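Local coordinates for protein beta-glucoside phosphorylase BglX (Unidentified, PDB 5VQE) that probably cleaves beta-glucosides with phosphate as a phosphorylase of glycoside hydrolase family 3, and holds 2-deoxy-2-fluoroglucose in its sugar pocket, at residues Ile243-Pro246 with Asn247-Arg250; Leu337-His340 with Glu341-Asp344. All blocks are in the same frame, centred on the assembly; numbering follows the deposited sequence.

Contact 1: Ile243-Pro246 with Asn247-Arg250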
ATOM      1  N   ILE A 243      -5.226   2.839 -14.417  1.00 10.01           N
ATOM      2  CA  ILE A 243      -4.387   1.961 -15.219  1.00 12.03           C
ATOM      3  C   ILE A 243      -5.238   1.437 -16.366  1.00 11.98           C
ATOM      4  O   ILE A 243      -6.366   0.985 -16.148  1.00 10.85           O
ATOM      5  CB  ILE A 243      -3.833   0.793 -14.379  1.00 13.53           C
ATOM      6  CG1 ILE A 243      -3.009   1.309 -13.189  1.00 14.47           C
ATOM      7  CG2 ILE A 243      -3.016  -0.141 -15.240  1.00 13.44           C
ATOM      8  CD1 ILE A 243      -2.708   0.258 -12.142  1.00 15.71           C
ATOM      9  N   ARG A 244      -4.697   1.483 -17.576  1.00 11.30           N
ATOM     10  CA  ARG A 244      -5.380   0.927 -18.739  1.00 13.90           C
ATOM     11  C   ARG A 244      -4.965  -0.522 -18.971  1.00 14.07           C
ATOM     12  O   ARG A 244      -3.854  -0.932 -18.622  1.00 15.90           O
ATOM     13  CB  ARG A 244      -5.072   1.750 -19.992  1.00 14.62           C
ATOM     14  CG  ARG A 244      -5.843   3.050 -20.057  1.00 18.24           C
ATOM     15  CD  ARG A 244      -5.326   3.962 -21.149  1.00 23.08           C
ATOM     16  NE  ARG A 244      -4.081   4.607 -20.767  1.00 26.17           N
ATOM     17  CZ  ARG A 244      -3.374   5.398 -21.569  1.00 33.69           C
ATOM     18  NH1 ARG A 244      -3.792   5.642 -22.807  1.00 38.46           N
ATOM     19  NH2 ARG A 244      -2.249   5.948 -21.134  1.00 29.93           N
ATOM     20  N   GLN A 245      -5.882  -1.297 -19.559  1.00 13.16           N
ATOM     21  CA  GLN A 245      -5.586  -2.634 -20.082  1.00 14.10           C
ATOM     22  C   GLN A 245      -6.190  -2.666 -21.478  1.00 12.85           C
ATOM     23  O   GLN A 245      -7.311  -3.158 -21.682  1.00 13.35           O
ATOM     24  CB  GLN A 245      -6.141  -3.747 -19.194  1.00 13.45           C
ATOM     25  CG  GLN A 245      -5.214  -4.948 -19.044  1.00 13.94           C
ATOM     26  CD  GLN A 245      -4.717  -5.508 -20.379  1.00 16.62           C
ATOM     27  OE1 GLN A 245      -5.327  -5.279 -21.426  1.00 17.13           O
ATOM     28  NE2 GLN A 245      -3.612  -6.263 -20.338  1.00 14.24           N
ATOM     29  N   PRO A 246      -5.496  -2.095 -22.460  1.00 12.92           N
ATOM     30  CA  PRO A 246      -6.116  -1.946 -23.788  1.00 14.61           C
ATOM     31  C   PRO A 246      -6.523  -3.262 -24.418  1.00 12.85           C
ATOM     32  O   PRO A 246      -7.558  -3.328 -25.094  1.00 14.55           O
ATOM     33  CB  PRO A 246      -5.029  -1.226 -24.602  1.00 15.44           C
ATOM     34  CG  PRO A 246      -3.773  -1.359 -23.817  1.00 22.38           C
ATOM     35  CD  PRO A 246      -4.174  -1.458 -22.389  1.00 16.74           C
ATOM     36  N   ASN A 247      -5.750  -4.327 -24.203  1.00 14.91           N
ATOM     37  CA  ASN A 247      -6.027  -5.586 -24.892  1.00 15.30           C
ATOM     38  C   ASN A 247      -7.241  -6.283 -24.300  1.00 15.25           C
ATOM     39  O   ASN A 247      -8.030  -6.897 -25.029  1.00 16.85           O
ATOM     40  CB  ASN A 247      -4.791  -6.485 -24.842  1.00 13.61           C
ATOM     41  CG  ASN A 247      -3.661  -5.951 -25.702  1.00 18.19           C
ATOM     42  OD1 ASN A 247      -3.894  -5.467 -26.805  1.00 20.00           O
ATOM     43  ND2 ASN A 247      -2.437  -6.013 -25.194  1.00 17.69           N
ATOM     44  N   VAL A 248      -7.413  -6.199 -22.982  1.00 12.87           N
ATOM     45  CA  VAL A 248      -8.638  -6.705 -22.368  1.00 14.56           C
ATOM     46  C   VAL A 248      -9.820  -5.849 -22.791  1.00 15.60           C
ATOM     47  O   VAL A 248     -10.914  -6.361 -23.060  1.00 16.80           O
ATOM     48  CB  VAL A 248      -8.487  -6.748 -20.837  1.00 12.53           C
ATOM     49  CG1 VAL A 248      -9.816  -7.071 -20.158  1.00 16.60           C
ATOM     50  CG2 VAL A 248      -7.428  -7.778 -20.447  1.00 17.17           C
ATOM     51  N   THR A 249      -9.621  -4.530 -22.852  1.00 14.64           N
ATOM     52  CA  THR A 249     -10.693  -3.642 -23.284  1.00 14.55           C
ATOM     53  C   THR A 249     -11.164  -4.006 -24.688  1.00 15.07           C
ATOM     54  O   THR A 249     -12.369  -4.113 -24.938  1.00 14.84           O
ATOM     55  CB  THR A 249     -10.218  -2.194 -23.222  1.00 13.89           C
ATOM     56  OG1 THR A 249      -9.930  -1.861 -21.860  1.00 15.66           O
ATOM     57  CG2 THR A 249     -11.286  -1.238 -23.758  1.00 17.75           C
ATOM     58  N   ARG A 250     -10.221  -4.233 -25.612  1.00 15.65           N
ATOM     59  CA  ARG A 250     -10.600  -4.606 -26.975  1.00 16.11           C
ATOM     60  C   ARG A 250     -11.236  -5.987 -27.039  1.00 19.11           C
ATOM     61  O   ARG A 250     -12.040  -6.248 -27.941  1.00 19.10           O
ATOM     62  CB  ARG A 250      -9.396  -4.567 -27.909  1.00 19.52           C
ATOM     63  CG  ARG A 250      -8.922  -3.177 -28.224  1.00 23.06           C
ATOM     64  CD  ARG A 250      -7.967  -3.156 -29.405  1.00 28.83           C
ATOM     65  NE  ARG A 250      -7.153  -1.949 -29.360  1.00 33.47           N
ATOM     66  CZ  ARG A 250      -5.975  -1.852 -28.749  1.00 27.46           C
ATOM     67  NH1 ARG A 250      -5.437  -2.903 -28.147  1.00 32.56           N
ATOM     68  NH2 ARG A 250      -5.321  -0.696 -28.756  1.00 36.08           N
TER
HETATM   69  O   HOH W   1      -8.328  -0.028 -20.543  1.00 11.14           O

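Contact 2: Leu337-His340 with Glu341-Asp344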
ATOM      1  N   LEU A 337     -25.419  12.199 -17.952  1.00 15.80           N
ATOM      2  CA  LEU A 337     -24.145  11.485 -17.889  1.00 19.38           C
ATOM      3  C   LEU A 337     -24.182  10.401 -16.824  1.00 18.72           C
ATOM      4  O   LEU A 337     -23.501   9.374 -16.944  1.00 18.32           O
ATOM      5  CB  LEU A 337     -22.998  12.453 -17.602  1.00 19.01           C
ATOM      6  CG  LEU A 337     -22.266  13.030 -18.811  1.00 25.60           C
ATOM      7  CD1 LEU A 337     -23.213  13.436 -19.926  1.00 36.08           C
ATOM      8  CD2 LEU A 337     -21.450  14.217 -18.349  1.00 20.66           C
ATOM      9  N   LEU A 338     -24.959  10.621 -15.773  1.00 14.06           N
ATOM     10  CA  LEU A 338     -25.196   9.641 -14.727  1.00 15.36           C
ATOM     11  C   LEU A 338     -26.699   9.458 -14.615  1.00 15.11           C
ATOM     12  O   LEU A 338     -27.433  10.442 -14.475  1.00 14.03           O
ATOM     13  CB  LEU A 338     -24.614  10.109 -13.392  1.00 16.30           C
ATOM     14  CG  LEU A 338     -25.005   9.310 -12.144  1.00 11.11           C
ATOM     15  CD1 LEU A 338     -24.498   7.887 -12.233  1.00 13.51           C
ATOM     16  CD2 LEU A 338     -24.469   9.982 -10.901  1.00 14.35           C
ATOM     17  N   THR A 339     -27.158   8.221 -14.700  1.00 13.92           N
ATOM     18  CA  THR A 339     -28.587   7.972 -14.607  1.00 18.67           C
ATOM     19  C   THR A 339     -29.022   7.876 -13.150  1.00 22.69           C
ATOM     20  O   THR A 339     -28.248   7.491 -12.266  1.00 17.10           O
ATOM     21  CB  THR A 339     -28.966   6.690 -15.350  1.00 18.58           C
ATOM     22  OG1 THR A 339     -28.418   5.561 -14.668  1.00 18.56           O
ATOM     23  CG2 THR A 339     -28.439   6.726 -16.779  1.00 20.94           C
ATOM     24  N   HIS A 340     -30.275   8.259 -12.904  1.00 15.56           N
ATOM     25  CA  HIS A 340     -30.850   8.118 -11.571  1.00 19.79           C
ATOM     26  C   HIS A 340     -30.883   6.665 -11.136  1.00 18.59           C
ATOM     27  O   HIS A 340     -30.799   6.371  -9.938  1.00 20.94           O
ATOM     28  CB  HIS A 340     -32.266   8.698 -11.542  1.00 17.48           C
ATOM     29  CG  HIS A 340     -32.303  10.189 -11.613  1.00 13.98           C
ATOM     30  ND1 HIS A 340     -32.466  10.980 -10.497  1.00 19.90           N
ATOM     31  CD2 HIS A 340     -32.177  11.033 -12.660  1.00 17.71           C
ATOM     32  CE1 HIS A 340     -32.449  12.251 -10.857  1.00 18.88           C
ATOM     33  NE2 HIS A 340     -32.274  12.311 -12.164  1.00 21.10           N
ATOM     34  N   GLU A 341     -31.008   5.748 -12.093  1.00 17.49           N
ATOM     35  CA  GLU A 341     -31.094   4.333 -11.764  1.00 19.80           C
ATOM     36  C   GLU A 341     -29.731   3.788 -11.346  1.00 17.67           C
ATOM     37  O   GLU A 341     -29.629   2.978 -10.415  1.00 18.29           O
ATOM     38  CB  GLU A 341     -31.662   3.573 -12.964  1.00 25.33           C
ATOM     39  CG  GLU A 341     -33.152   3.876 -13.247  1.00 26.98           C
ATOM     40  CD  GLU A 341     -33.412   5.170 -14.041  1.00 26.91           C
ATOM     41  OE1 GLU A 341     -32.457   5.811 -14.543  1.00 21.17           O
ATOM     42  OE2 GLU A 341     -34.598   5.544 -14.164  1.00 22.71           O
ATOM     43  N   ARG A 342     -28.671   4.247 -12.004  1.00 16.45           N
ATOM     44  CA  ARG A 342     -27.324   3.858 -11.610  1.00 18.44           C
ATOM     45  C   ARG A 342     -26.912   4.535 -10.303  1.00 15.19           C
ATOM     46  O   ARG A 342     -26.204   3.941  -9.482  1.00 13.27           O
ATOM     47  CB  ARG A 342     -26.369   4.195 -12.746  1.00 19.85           C
ATOM     48  CG  ARG A 342     -24.921   3.938 -12.468  1.00 18.96           C
ATOM     49  CD  ARG A 342     -24.551   2.478 -12.287  1.00 19.67           C
ATOM     50  NE  ARG A 342     -23.303   2.463 -11.535  1.00 13.29           N
ATOM     51  CZ  ARG A 342     -23.056   1.749 -10.445  1.00 14.65           C
ATOM     52  NH1 ARG A 342     -23.941   0.890  -9.968  1.00 13.87           N
ATOM     53  NH2 ARG A 342     -21.881   1.882  -9.843  1.00 17.88           N
ATOM     54  N   LEU A 343     -27.341   5.780 -10.091  1.00 15.65           N
ATOM     55  CA  LEU A 343     -27.094   6.437  -8.810  1.00 18.74           C
ATOM     56  C   LEU A 343     -27.666   5.617  -7.660  1.00 15.96           C
ATOM     57  O   LEU A 343     -26.992   5.382  -6.651  1.00 13.47           O
ATOM     58  CB  LEU A 343     -27.695   7.842  -8.816  1.00 17.67           C
ATOM     59  CG  LEU A 343     -27.635   8.605  -7.495  1.00 16.45           C
ATOM     60  CD1 LEU A 343     -26.191   8.808  -7.062  1.00 12.64           C
ATOM     61  CD2 LEU A 343     -28.339   9.947  -7.626  1.00 17.36           C
ATOM     62  N   ASP A 344     -28.916   5.167  -7.797  1.00 16.33           N
ATOM     63  CA  ASP A 344     -29.544   4.402  -6.726  1.00 16.82           C
ATOM     64  C   ASP A 344     -28.826   3.083  -6.490  1.00 14.86           C
ATOM     65  O   ASP A 344     -28.760   2.607  -5.352  1.00 14.86           O
ATOM     66  CB  ASP A 344     -31.017   4.144  -7.048  1.00 14.94           C
ATOM     67  CG  ASP A 344     -31.887   5.358  -6.813  1.00 18.02           C
ATOM     68  OD1 ASP A 344     -31.393   6.341  -6.231  1.00 19.19           O
ATOM     69  OD2 ASP A 344     -33.070   5.332  -7.206  1.00 21.48           O
TER
HETATM   70  O   HOH W   2     -31.247   8.028  -8.103  1.00 26.14           O

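Contact 1: Ile243-Pro246 with Asn247-Arg250
Gln245 and Thr249 join a strand exit to the first turn of the helix that follows. Four hydrogen bonds tie residues 243-246 to 247-250, two of them between Gln245 and Thr249. As the N-cap, Gln245 bends its side chain at chi2 (-51°), which brings the amide back over the turn, where OE1 accepts from Val248 N at 2.8 Å. That bond is almost straight at the hydrogen, although the donor stands above the amide plane. Gln245 O is gripped twice by Thr249: its N meets the oxygen nearly end-on, and OG1, 2.9 Å from Gln245 O, donates from above the carbonyl plane. A water, accepting from Gln245 N and donating to Thr249 OG1, ties the same two residues again. Pro246, at the first helical position, has no N-H to leave without a partner, and its O accepts from Arg250 N at 2.9 Å.

Van der Waals contacts add to this. Val248 CG2 lies 3.5 Å from Gln245 CD, the two side chains crossing at about a right angle. Pro246 sets a ring carbon beside the Arg250 guanidinium, CB 3.9 Å from NH1. Asn247 OD1 lies in plane at the edge of that guanidinium, whose NH2 forms a salt bridge with Asp258.

Ile243 and Arg244 end strand 237-244 of the TIM-barrel-type domain. Gln245 NE2 and Asn247 ND2 reach Leu214 O; Trp219 of helix 216-232 packs on Gln245 and Val248, while helix 268-278 covers Val248 and Thr249.

Contact 2: Leu337-His340 with Glu341-Asp344
The carboxylates of Glu341 and Asp344 turn back on the residues that start their helix. Glu341 bends at chi2 (82°), setting OE1 3.7 Å from Thr339 CB and equally far from His340 N. The Asp344 group approaches His340 O through its carbon, CG at 3.5 Å, with both carboxylate oxygens slightly farther from that carbonyl oxygen; OD1 has a salt bridge to Lys33. A water modelled between His340 O and Asp344 OD1 sits too close to both for its bridge to be more than doubtful.

Thr339 is the N-cap. With OG1 placed between the backbone N and the carbonyl carbon (chi1 68°), the hydroxyl oxygen is turned to the first turn of the helix and accepts from Arg342 N at 3.0 Å; Arg342 CB is only 3.1 Å from the same oxygen. Thr339 O takes Leu343 N at 2.9 Å, and His340 O takes Asp344 N at 3.1 Å. Exchanging Thr339 for a valine would probably leave Arg342 N without its capping acceptor and weaken the hold on the first turn.

Leu338, just before the cap, reaches across to Leu343 with CD2 4.4 Å from CD1, a hydrophobic staple beside the polar cap. Its CD1 also meets the aliphatic part of Arg342, whose NE donates to Ile309 O while NH2 and NH1 form salt bridges with Asp314 and Glu345.

The turn links helix 322-335 to helix 340-356. Leu338 packs on helix 301-310, Leu34 of helix 30-36 touches both leucines, and Leu333 of helix 322-335 lies against His340 and Leu343.

How the contacts relate
Both contacts are helix N-termini capped by a side-chain oxygen, and both belong to the family 3 N-terminal domain, but they hold different elements. Contact 1 carries a strand of a parallel sheet into a short helix; contact 2 turns one helix into the next. Their centres lie 25 Å apart and their nearest atoms about 17 Å, so they do not touch. Each is partly buried. Contact 1 caps with a buried amide and has no exposed residue among those touching, whereas contact 2 uses a partly exposed hydroxyl, has two exposed residues, and adds a leucine staple next to the cap, which contact 1 lacks.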